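Local coordinates for protein spectinomycin 9-adenylyltransferase (Enterococcus faecalis, PDB 6SXJ) that transfers an adenylyl group from ATP to the 9-hydroxyl of spectinomycin, releasing diphosphate and making the bacterium resistant to that antibiotic, at residues 90-100 and 153-164; 58-66 and 118-126. All coordinates share one frame; numbering follows the deposited sequence.

Contact 1: residues 90-100 and 153-164; sequences IIQQEMVPWNH and LLPDIPFSDVRR
The chain leaving strand 90-91 and the linker 153-158 run side by side in the same direction, from Gln92 beside Leu153 (CA atoms 6.3 Å apart) to His100 beside Asp161, in the first turn of helix 159-173. This is where the nucleotidyltransferase fold of the N-terminal half hands over to the helical C-terminal domain. No direct backbone hydrogen bond joins the two; instead one water donates to both Gln92 O and Leu153 O. Gln92 extends across the Leu153 side chain at about a right angle, and its NE2 is hydrogen-bonded to a glycerol, probably from the crystallisation liquor. Leu154 CD2 touches Ile90 CD1 and Met95 CG, 4.0 Å from the latter. Pro155 CG meets Met95 O and Trp98 CB.

The indole of Trp98 is the centrepiece. Its CG lies anti to the backbone N (chi1 172°), which carries the ring out to the linker, where Ile157 covers one face: CG1 stands 4.2 Å from the centroid of the six-membered ring, almost on its normal, a CH-pi contact, while CG2 sits closer, near the rim. Pro158 CD comes up obliquely, 3.4 Å from Trp98 CD1.

Beyond it, the His100 ring has Asp161 O over its centre and its ND1 is hydrogen-bonded to Thr131 OG1, while CD2 lies over the Arg164 guanidinium, the two planes 82° apart. The carboxylate oxygens of Asp161 go to different partners: OD2 forms a salt bridge with Arg164 NH2 whose hydrogen bond is weak, and OD1 accepts a bent hydrogen bond from Trp98 NE1 at 2.8 Å, from above the carboxylate plane.

Contact 2: residues 58-66 and 118-126; sequences TDQSKEILI and QGYIPQKEL
Ile121 and Glu63 mark the closest backbone approach, CA to CA 6.9 Å, where the loop leading to strand 125-126 passes the first turns of helix 59-69. Upstream, Gly119, with positive phi, ends helix 113-117 as the C-prime residue of a Schellman motif. Tyr120 leaves the backbone away from helix 59-69, and the N of Pro122 lies over one face of its ring.

Ile121 makes the main apolar contact. With CG1 anti to the backbone N (chi1 178°) and the chain bent at chi2, CD1 is brought in against the helix, 3.6 Å from Lys62 CB and 3.5 Å from Asp59 O. Pro122 meets Ile66 tip to tip, its CD 3.7 Å from Ile66 CD1, with Tyr116 touching both residues. The carbonyl O of Pro122 accepts from Lys62 NZ at 2.9 Å, the donor tilted from the carbonyl plane. The lysine reaches it extended beyond CG, its CD also passing close to that oxygen, and has a long, weak ion pair with Glu105 besides.

Gln123 bends at chi2 and offers NE2 to Asp59 OD1, which it meets at 2.6 Å on the syn side, somewhat out of the carboxylate plane; carboxylate and amide are nearly coplanar, 10° apart, although the hydrogen bond is bent (133°). Glu125 pairs by its backbone with Gln104. The arrangement is that of a helix packed on strand 103-108 of the mixed nucleotidyltransferase sheet, its first turns, capped by Thr58, gripping the loop into the outermost strand 125-126.

Both contacts belong to the same mixed sheet but serve different borders of it. Contact 1 ties the end of strand 85-91 to the linker into helix 159-173, joining the two halves of the enzyme; contact 2 ties helix 59-69 to the approach to edge strand 125-126, within the N-terminal half. Each is partly buried, yet contact 1 covers 643 Å² against 318 Å² and relies on an aromatic ring, prolines and a bridging water, whereas contact 2 depends more on polar ends at the helix rim around a few aliphatic groups. Their centres lie about 23 Å apart, but they meet directly: Glu94 OE2 forms a salt bridge with Lys124 NZ at 2.6 Å.

Contact 1: residues 90-100 and 153-164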
loop_
_atom_site.group_PDB
_atom_site.type_symbol
_atom_site.label_atom_id
_atom_site.label_comp_id
_atom_site.label_asym_id
_atom_site.label_seq_id
_atom_site.Cartn_x
_atom_site.Cartn_y
_atom_site.Cartn_z
ATOM N N ILE A 90 -2.169 -10.479 -8.479
ATOM C CA ILE A 90 -3.539 -10.962 -8.556
ATOM C C ILE A 90 -3.687 -11.829 -9.797
ATOM O O ILE A 90 -2.979 -11.652 -10.798
ATOM C CB ILE A 90 -4.564 -9.809 -8.581
ATOM C CG1 ILE A 90 -4.193 -8.790 -9.666
ATOM C CG2 ILE A 90 -4.649 -9.140 -7.217
ATOM C CD1 ILE A 90 -5.273 -7.773 -9.930
ATOM N N ILE A 91 -4.612 -12.784 -9.713
ATOM C CA ILE A 91 -5.029 -13.602 -10.844
ATOM C C ILE A 91 -6.221 -12.916 -11.484
ATOM O O ILE A 91 -7.180 -12.558 -10.790
ATOM C CB ILE A 91 -5.395 -15.027 -10.395
ATOM C CG1 ILE A 91 -4.247 -15.634 -9.595
ATOM C CG2 ILE A 91 -5.729 -15.894 -11.599
ATOM C CD1 ILE A 91 -4.332 -17.135 -9.432
ATOM N N GLN A 92 -6.167 -12.712 -12.803
ATOM C CA GLN A 92 -7.232 -11.959 -13.454
ATOM C C GLN A 92 -8.592 -12.604 -13.204
ATOM O O GLN A 92 -9.567 -11.917 -12.886
ATOM C CB GLN A 92 -6.969 -11.843 -14.953
ATOM C CG GLN A 92 -7.858 -10.821 -15.634
ATOM C CD GLN A 92 -7.758 -10.878 -17.147
ATOM O OE1 GLN A 92 -6.817 -11.452 -17.700
ATOM N NE2 GLN A 92 -8.729 -10.279 -17.825
ATOM N N GLN A 93 -8.672 -13.930 -13.355
ATOM C CA GLN A 93 -9.965 -14.606 -13.300
ATOM C C GLN A 93 -10.555 -14.581 -11.896
ATOM O O GLN A 93 -11.778 -14.655 -11.738
ATOM C CB GLN A 93 -9.819 -16.046 -13.791
ATOM C CG GLN A 93 -8.894 -16.901 -12.931
ATOM C CD GLN A 93 -9.195 -18.387 -13.035
ATOM O OE1 GLN A 93 -10.089 -18.803 -13.776
ATOM N NE2 GLN A 93 -8.449 -19.195 -12.285
ATOM N N GLU A 94 -9.711 -14.479 -10.868
ATOM C CA GLU A 94 -10.192 -14.456 -9.494
ATOM C C GLU A 94 -10.897 -13.157 -9.139
ATOM O O GLU A 94 -11.512 -13.078 -8.070
ATOM C CB GLU A 94 -9.032 -14.688 -8.529
ATOM C CG GLU A 94 -8.459 -16.085 -8.620
ATOM C CD GLU A 94 -7.549 -16.405 -7.476
ATOM O OE1 GLU A 94 -7.062 -15.435 -6.862
ATOM O OE2 GLU A 94 -7.333 -17.610 -7.198
ATOM N N MET A 95 -10.830 -12.148 -10.003
ATOM C CA MET A 95 -11.502 -10.888 -9.727
ATOM C C MET A 95 -12.908 -10.809 -10.311
ATOM O O MET A 95 -13.634 -9.858 -10.009
ATOM C CB MET A 95 -10.679 -9.715 -10.257
ATOM C CG MET A 95 -9.167 -9.818 -10.068
ATOM S SD MET A 95 -8.577 -10.348 -8.445
ATOM C CE MET A 95 -9.185 -9.026 -7.412
ATOM N N VAL A 96 -13.344 -11.831 -11.048
ATOM C CA VAL A 96 -14.658 -11.842 -11.683
ATOM C C VAL A 96 -15.409 -13.065 -11.166
ATOM O O VAL A 96 -14.858 -14.158 -11.143
ATOM C CB VAL A 96 -14.561 -11.902 -13.218
ATOM C CG1 VAL A 96 -13.849 -10.669 -13.769
ATOM C CG2 VAL A 96 -13.860 -13.183 -13.670
ATOM N N PRO A 97 -16.676 -12.914 -10.725
ATOM C CA PRO A 97 -17.367 -11.629 -10.533
ATOM C C PRO A 97 -16.738 -10.868 -9.368
ATOM O O PRO A 97 -16.222 -11.506 -8.447
ATOM C CB PRO A 97 -18.815 -12.036 -10.235
ATOM C CG PRO A 97 -18.723 -13.434 -9.707
ATOM C CD PRO A 97 -17.520 -14.068 -10.357
ATOM N N TRP A 98 -16.758 -9.538 -9.403
ATOM C CA TRP A 98 -16.111 -8.781 -8.341
ATOM C C TRP A 98 -16.713 -9.147 -6.990
ATOM O O TRP A 98 -17.934 -9.266 -6.845
ATOM C CB TRP A 98 -16.248 -7.278 -8.574
ATOM C CG TRP A 98 -15.749 -6.489 -7.399
ATOM C CD1 TRP A 98 -16.498 -5.779 -6.510
ATOM C CD2 TRP A 98 -14.388 -6.359 -6.970
ATOM N NE1 TRP A 98 -15.690 -5.205 -5.560
ATOM C CE2 TRP A 98 -14.389 -5.552 -5.817
ATOM C CE3 TRP A 98 -13.168 -6.850 -7.446
ATOM C CZ2 TRP A 98 -13.214 -5.205 -5.145
ATOM C CZ3 TRP A 98 -12.006 -6.510 -6.773
ATOM C CH2 TRP A 98 -12.039 -5.697 -5.634
ATOM N N ASN A 99 -15.848 -9.337 -5.996
ATOM C CA ASN A 99 -16.299 -9.685 -4.651
ATOM C C ASN A 99 -15.358 -9.059 -3.637
ATOM O O ASN A 99 -14.149 -9.309 -3.678
ATOM C CB ASN A 99 -16.349 -11.203 -4.458
ATOM C CG ASN A 99 -16.650 -11.597 -3.020
ATOM O OD1 ASN A 99 -15.741 -11.778 -2.207
ATOM N ND2 ASN A 99 -17.933 -11.726 -2.700
ATOM N N HIS A 100 -15.908 -8.261 -2.734
ATOM C CA HIS A 100 -15.114 -7.721 -1.638
ATOM C C HIS A 100 -15.252 -8.613 -0.408
ATOM O O HIS A 100 -16.379 -8.947 -0.017
ATOM C CB HIS A 100 -15.556 -6.309 -1.298
ATOM C CG HIS A 100 -14.850 -5.731 -0.114
ATOM N ND1 HIS A 100 -13.561 -5.247 -0.177
ATOM C CD2 HIS A 100 -15.249 -5.571 1.169
ATOM C CE1 HIS A 100 -13.199 -4.810 1.013
ATOM N NE2 HIS A 100 -14.206 -4.993 1.849
ATOM N N LEU A 153 -8.334 -5.385 -17.501
ATOM C CA LEU A 153 -8.148 -6.652 -16.818
ATOM C C LEU A 153 -8.896 -6.721 -15.495
ATOM O O LEU A 153 -8.814 -7.745 -14.814
ATOM C CB LEU A 153 -6.659 -6.900 -16.571
ATOM C CG LEU A 153 -5.680 -6.724 -17.727
ATOM C CD1 LEU A 153 -4.276 -6.591 -17.148
ATOM C CD2 LEU A 153 -5.750 -7.879 -18.702
ATOM N N LEU A 154 -9.623 -5.666 -15.126
ATOM C CA LEU A 154 -10.307 -5.582 -13.848
ATOM C C LEU A 154 -11.759 -5.164 -14.054
ATOM O O LEU A 154 -12.031 -4.241 -14.832
ATOM C CB LEU A 154 -9.622 -4.567 -12.924
ATOM C CG LEU A 154 -8.317 -4.954 -12.232
ATOM C CD1 LEU A 154 -7.780 -3.728 -11.498
ATOM C CD2 LEU A 154 -8.515 -6.110 -11.287
ATOM N N PRO A 155 -12.704 -5.806 -13.366
ATOM C CA PRO A 155 -14.099 -5.355 -13.444
ATOM C C PRO A 155 -14.276 -3.998 -12.781
ATOM O O PRO A 155 -13.424 -3.525 -12.025
ATOM C CB PRO A 155 -14.870 -6.443 -12.688
ATOM C CG PRO A 155 -13.873 -6.975 -11.682
ATOM C CD PRO A 155 -12.524 -6.892 -12.378
ATOM N N ASP A 156 -15.409 -3.366 -13.078
ATOM C CA ASP A 156 -15.786 -2.165 -12.348
ATOM C C ASP A 156 -15.849 -2.495 -10.863
ATOM O O ASP A 156 -16.417 -3.518 -10.469
ATOM C CB ASP A 156 -17.130 -1.636 -12.847
ATOM C CG ASP A 156 -17.087 -1.230 -14.312
ATOM O OD1 ASP A 156 -15.984 -1.246 -14.911
ATOM O OD2 ASP A 156 -18.155 -0.893 -14.866
ATOM N N ILE A 157 -15.230 -1.661 -10.043
ATOM C CA ILE A 157 -15.203 -1.884 -8.600
ATOM C C ILE A 157 -16.121 -0.842 -7.957
ATOM O O ILE A 157 -15.821 0.360 -8.019
ATOM C CB ILE A 157 -13.784 -1.803 -8.031
ATOM C CG1 ILE A 157 -12.849 -2.725 -8.813
ATOM C CG2 ILE A 157 -13.791 -2.195 -6.554
ATOM C CD1 ILE A 157 -11.393 -2.616 -8.398
ATOM N N PRO A 158 -17.233 -1.243 -7.347
ATOM C CA PRO A 158 -18.131 -0.253 -6.737
ATOM C C PRO A 158 -17.414 0.510 -5.634
ATOM O O PRO A 158 -16.739 -0.079 -4.786
ATOM C CB PRO A 158 -19.280 -1.104 -6.183
ATOM C CG PRO A 158 -18.667 -2.449 -5.935
ATOM C CD PRO A 158 -17.636 -2.627 -7.029
ATOM N N PHE A 159 -17.555 1.834 -5.655
ATOM C CA PHE A 159 -16.969 2.630 -4.589
ATOM C C PHE A 159 -17.542 2.261 -3.228
ATOM O O PHE A 159 -16.888 2.492 -2.206
ATOM C CB PHE A 159 -17.185 4.111 -4.855
ATOM C CG PHE A 159 -16.556 4.997 -3.830
ATOM C CD1 PHE A 159 -17.313 5.531 -2.806
ATOM C CD2 PHE A 159 -15.206 5.298 -3.889
ATOM C CE1 PHE A 159 -16.739 6.354 -1.862
ATOM C CE2 PHE A 159 -14.625 6.122 -2.946
ATOM C CZ PHE A 159 -15.392 6.651 -1.931
ATOM N N SER A 160 -18.750 1.698 -3.191
ATOM C CA SER A 160 -19.303 1.239 -1.924
ATOM C C SER A 160 -18.392 0.199 -1.283
ATOM O O SER A 160 -18.204 0.195 -0.061
ATOM C CB SER A 160 -20.708 0.673 -2.142
ATOM O OG SER A 160 -20.665 -0.604 -2.751
ATOM N N ASP A 161 -17.809 -0.688 -2.095
ATOM C CA ASP A 161 -16.865 -1.663 -1.561
ATOM C C ASP A 161 -15.597 -0.984 -1.063
ATOM O O ASP A 161 -14.979 -1.454 -0.102
ATOM C CB ASP A 161 -16.519 -2.709 -2.618
ATOM C CG ASP A 161 -17.558 -3.796 -2.721
ATOM O OD1 ASP A 161 -17.751 -4.325 -3.833
ATOM O OD2 ASP A 161 -18.179 -4.128 -1.692
ATOM N N VAL A 162 -15.197 0.121 -1.693
ATOM C CA VAL A 162 -14.056 0.881 -1.194
ATOM C C VAL A 162 -14.381 1.471 0.170
ATOM O O VAL A 162 -13.545 1.509 1.079
ATOM C CB VAL A 162 -13.660 1.972 -2.206
ATOM C CG1 VAL A 162 -12.671 2.917 -1.567
ATOM C CG2 VAL A 162 -13.080 1.339 -3.483
ATOM N N ARG A 163 -15.609 1.923 0.341
ATOM C CA ARG A 163 -16.022 2.396 1.650
ATOM C C ARG A 163 -15.998 1.272 2.681
ATOM O O ARG A 163 -15.447 1.413 3.780
ATOM C CB ARG A 163 -17.416 2.988 1.531
ATOM C CG ARG A 163 -17.521 4.236 0.644
ATOM C CD ARG A 163 -18.675 5.143 1.138
ATOM N NE ARG A 163 -18.594 6.459 0.525
ATOM C CZ ARG A 163 -19.640 7.219 0.262
ATOM N NH1 ARG A 163 -20.850 6.777 0.564
ATOM N NH2 ARG A 163 -19.475 8.392 -0.332
ATOM N N ARG A 164 -16.668 0.180 2.382
ATOM C CA ARG A 164 -16.565 -0.946 3.280
ATOM C C ARG A 164 -15.123 -1.276 3.601
ATOM O O ARG A 164 -14.837 -1.770 4.695
ATOM C CB ARG A 164 -17.224 -2.157 2.649
ATOM C CG ARG A 164 -17.319 -3.388 3.558
ATOM C CD ARG A 164 -18.665 -4.156 3.404
ATOM N NE ARG A 164 -18.943 -4.479 2.014
ATOM C CZ ARG A 164 -18.848 -5.701 1.511
ATOM N NH1 ARG A 164 -18.502 -6.712 2.293
ATOM N NH2 ARG A 164 -19.095 -5.905 0.228
HETATM O O HOH W 1 -10.449 -9.704 -14.054
#

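Contact 2: residues 58-66 and 118-126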
loop_
_atom_site.group_PDB
_atom_site.type_symbol
_atom_site.label_atom_id
_atom_site.label_comp_id
_atom_site.label_asym_id
_atom_site.label_seq_id
_atom_site.Cartn_x
_atom_site.Cartn_y
_atom_site.Cartn_z
ATOM N N THR A 58 3.175 -21.578 -8.202
ATOM C CA THR A 58 3.690 -22.602 -7.311
ATOM C C THR A 58 4.356 -21.943 -6.106
ATOM O O THR A 58 4.726 -20.768 -6.132
ATOM C CB THR A 58 4.693 -23.496 -8.042
ATOM O OG1 THR A 58 5.817 -22.712 -8.461
ATOM C CG2 THR A 58 4.048 -24.145 -9.261
ATOM N N ASP A 59 4.490 -22.710 -5.026
ATOM C CA ASP A 59 5.228 -22.205 -3.876
ATOM C C ASP A 59 6.706 -22.037 -4.184
ATOM O O ASP A 59 7.405 -21.327 -3.454
ATOM C CB ASP A 59 5.033 -23.133 -2.684
ATOM C CG ASP A 59 3.739 -22.863 -1.962
ATOM O OD1 ASP A 59 3.788 -22.569 -0.753
ATOM O OD2 ASP A 59 2.672 -22.920 -2.611
ATOM N N GLN A 60 7.195 -22.673 -5.250
ATOM C CA GLN A 60 8.549 -22.392 -5.712
ATOM C C GLN A 60 8.643 -20.980 -6.275
ATOM O O GLN A 60 9.510 -20.199 -5.873
ATOM C CB GLN A 60 8.971 -23.410 -6.772
ATOM C CG GLN A 60 9.388 -24.761 -6.220
ATOM C CD GLN A 60 9.903 -25.691 -7.304
ATOM O OE1 GLN A 60 9.768 -25.407 -8.494
ATOM N NE2 GLN A 60 10.498 -26.806 -6.897
ATOM N N SER A 61 7.744 -20.635 -7.203
ATOM C CA SER A 61 7.809 -19.332 -7.860
ATOM C C SER A 61 7.745 -18.195 -6.849
ATOM O O SER A 61 8.420 -17.172 -7.012
ATOM C CB SER A 61 6.677 -19.204 -8.882
ATOM O OG SER A 61 6.815 -20.162 -9.916
ATOM N N LYS A 62 6.941 -18.354 -5.795
ATOM C CA LYS A 62 6.849 -17.311 -4.781
ATOM C C LYS A 62 8.160 -17.177 -4.019
ATOM O O LYS A 62 8.605 -16.061 -3.733
ATOM C CB LYS A 62 5.696 -17.602 -3.821
ATOM C CG LYS A 62 4.339 -17.727 -4.500
ATOM C CD LYS A 62 3.283 -18.253 -3.532
ATOM C CE LYS A 62 1.910 -18.344 -4.189
ATOM N NZ LYS A 62 0.824 -18.565 -3.184
ATOM N N GLU A 63 8.791 -18.301 -3.673
ATOM C CA GLU A 63 10.085 -18.234 -3.003
ATOM C C GLU A 63 11.126 -17.562 -3.892
ATOM O O GLU A 63 11.933 -16.753 -3.418
ATOM C CB GLU A 63 10.535 -19.640 -2.608
ATOM C CG GLU A 63 11.743 -19.681 -1.691
ATOM C CD GLU A 63 12.138 -21.102 -1.321
ATOM O OE1 GLU A 63 11.232 -21.911 -1.020
ATOM O OE2 GLU A 63 13.350 -21.410 -1.335
ATOM N N ILE A 64 11.118 -17.881 -5.188
ATOM C CA ILE A 64 12.042 -17.234 -6.117
ATOM C C ILE A 64 11.832 -15.727 -6.095
ATOM O O ILE A 64 12.780 -14.952 -5.924
ATOM C CB ILE A 64 11.864 -17.790 -7.539
ATOM C CG1 ILE A 64 12.018 -19.309 -7.564
ATOM C CG2 ILE A 64 12.866 -17.136 -8.477
ATOM C CD1 ILE A 64 11.646 -19.922 -8.909
ATOM N N LEU A 65 10.581 -15.293 -6.274
ATOM C CA LEU A 65 10.274 -13.867 -6.260
ATOM C C LEU A 65 10.788 -13.218 -4.985
ATOM O O LEU A 65 11.432 -12.164 -5.022
ATOM C CB LEU A 65 8.766 -13.649 -6.394
ATOM C CG LEU A 65 8.130 -14.050 -7.720
ATOM C CD1 LEU A 65 6.673 -13.624 -7.740
ATOM C CD2 LEU A 65 8.885 -13.432 -8.906
ATOM N N ILE A 66 10.512 -13.838 -3.837
ATOM C CA ILE A 66 11.011 -13.278 -2.589
ATOM C C ILE A 66 12.532 -13.223 -2.614
ATOM O O ILE A 66 13.145 -12.240 -2.180
ATOM C CB ILE A 66 10.510 -14.087 -1.380
ATOM C CG1 ILE A 66 8.989 -14.007 -1.249
ATOM C CG2 ILE A 66 11.197 -13.570 -0.126
ATOM C CD1 ILE A 66 8.410 -15.079 -0.332
ATOM N N GLN A 118 11.754 -16.732 8.360
ATOM C CA GLN A 118 11.255 -17.919 9.045
ATOM C C GLN A 118 10.640 -18.935 8.089
ATOM O O GLN A 118 9.963 -19.863 8.542
ATOM C CB GLN A 118 10.210 -17.531 10.098
ATOM C CG GLN A 118 10.764 -16.892 11.358
ATOM C CD GLN A 118 9.731 -16.825 12.476
ATOM O OE1 GLN A 118 9.392 -15.744 12.960
ATOM N NE2 GLN A 118 9.220 -17.983 12.883
ATOM N N GLY A 119 10.842 -18.780 6.788
ATOM C CA GLY A 119 10.237 -19.658 5.813
ATOM C C GLY A 119 8.837 -19.276 5.388
ATOM O O GLY A 119 8.247 -19.976 4.554
ATOM N N TYR A 120 8.285 -18.191 5.924
ATOM C CA TYR A 120 6.924 -17.828 5.572
ATOM C C TYR A 120 6.807 -17.620 4.069
ATOM O O TYR A 120 7.689 -17.045 3.422
ATOM C CB TYR A 120 6.487 -16.570 6.306
ATOM C CG TYR A 120 5.149 -16.059 5.820
ATOM C CD1 TYR A 120 3.971 -16.708 6.173
ATOM C CD2 TYR A 120 5.064 -14.936 4.996
ATOM C CE1 TYR A 120 2.739 -16.250 5.727
ATOM C CE2 TYR A 120 3.839 -14.470 4.548
ATOM C CZ TYR A 120 2.678 -15.132 4.923
ATOM O OH TYR A 120 1.448 -14.690 4.485
ATOM N N ILE A 121 5.688 -18.074 3.522
ATOM C CA ILE A 121 5.474 -18.132 2.084
ATOM C C ILE A 121 4.061 -17.624 1.822
ATOM O O ILE A 121 3.092 -18.296 2.198
ATOM C CB ILE A 121 5.689 -19.565 1.571
ATOM C CG1 ILE A 121 5.416 -19.637 0.070
ATOM C CG2 ILE A 121 4.840 -20.551 2.383
ATOM C CD1 ILE A 121 6.616 -19.252 -0.766
ATOM N N PRO A 122 3.883 -16.454 1.204
ATOM C CA PRO A 122 2.521 -15.941 1.007
ATOM C C PRO A 122 1.633 -16.954 0.296
ATOM O O PRO A 122 1.985 -17.494 -0.755
ATOM C CB PRO A 122 2.738 -14.671 0.169
ATOM C CG PRO A 122 4.109 -14.201 0.578
ATOM C CD PRO A 122 4.907 -15.475 0.779
ATOM N N GLN A 123 0.485 -17.237 0.902
ATOM C CA GLN A 123 -0.526 -18.115 0.339
ATOM C C GLN A 123 -1.712 -17.271 -0.105
ATOM O O GLN A 123 -1.874 -16.125 0.324
ATOM C CB GLN A 123 -0.970 -19.173 1.360
ATOM C CG GLN A 123 0.095 -20.225 1.629
ATOM C CD GLN A 123 0.648 -20.839 0.353
ATOM O OE1 GLN A 123 -0.095 -21.103 -0.592
ATOM N NE2 GLN A 123 1.960 -21.056 0.317
ATOM N N LYS A 124 -2.538 -17.844 -0.976
ATOM C CA LYS A 124 -3.748 -17.155 -1.401
ATOM C C LYS A 124 -4.517 -16.690 -0.174
ATOM O O LYS A 124 -4.779 -17.472 0.741
ATOM C CB LYS A 124 -4.620 -18.073 -2.259
ATOM C CG LYS A 124 -5.968 -17.462 -2.641
ATOM C CD LYS A 124 -5.829 -16.341 -3.667
ATOM C CE LYS A 124 -5.235 -16.812 -4.989
ATOM N NZ LYS A 124 -5.594 -18.229 -5.325
ATOM N N GLU A 125 -4.873 -15.410 -0.151
ATOM C CA GLU A 125 -5.594 -14.863 0.987
ATOM C C GLU A 125 -6.560 -13.798 0.496
ATOM O O GLU A 125 -6.485 -13.332 -0.645
ATOM C CB GLU A 125 -4.638 -14.279 2.035
ATOM C CG GLU A 125 -3.472 -13.516 1.439
ATOM C CD GLU A 125 -2.695 -12.714 2.471
ATOM O OE1 GLU A 125 -3.338 -12.045 3.312
ATOM O OE2 GLU A 125 -1.441 -12.744 2.429
ATOM N N LEU A 126 -7.471 -13.418 1.384
ATOM C CA LEU A 126 -8.421 -12.348 1.133
ATOM C C LEU A 126 -7.885 -11.096 1.804
ATOM O O LEU A 126 -7.412 -11.158 2.942
ATOM C CB LEU A 126 -9.804 -12.708 1.669
ATOM C CG LEU A 126 -10.616 -13.706 0.837
ATOM C CD1 LEU A 126 -11.283 -13.006 -0.345
ATOM C CD2 LEU A 126 -9.771 -14.865 0.342
#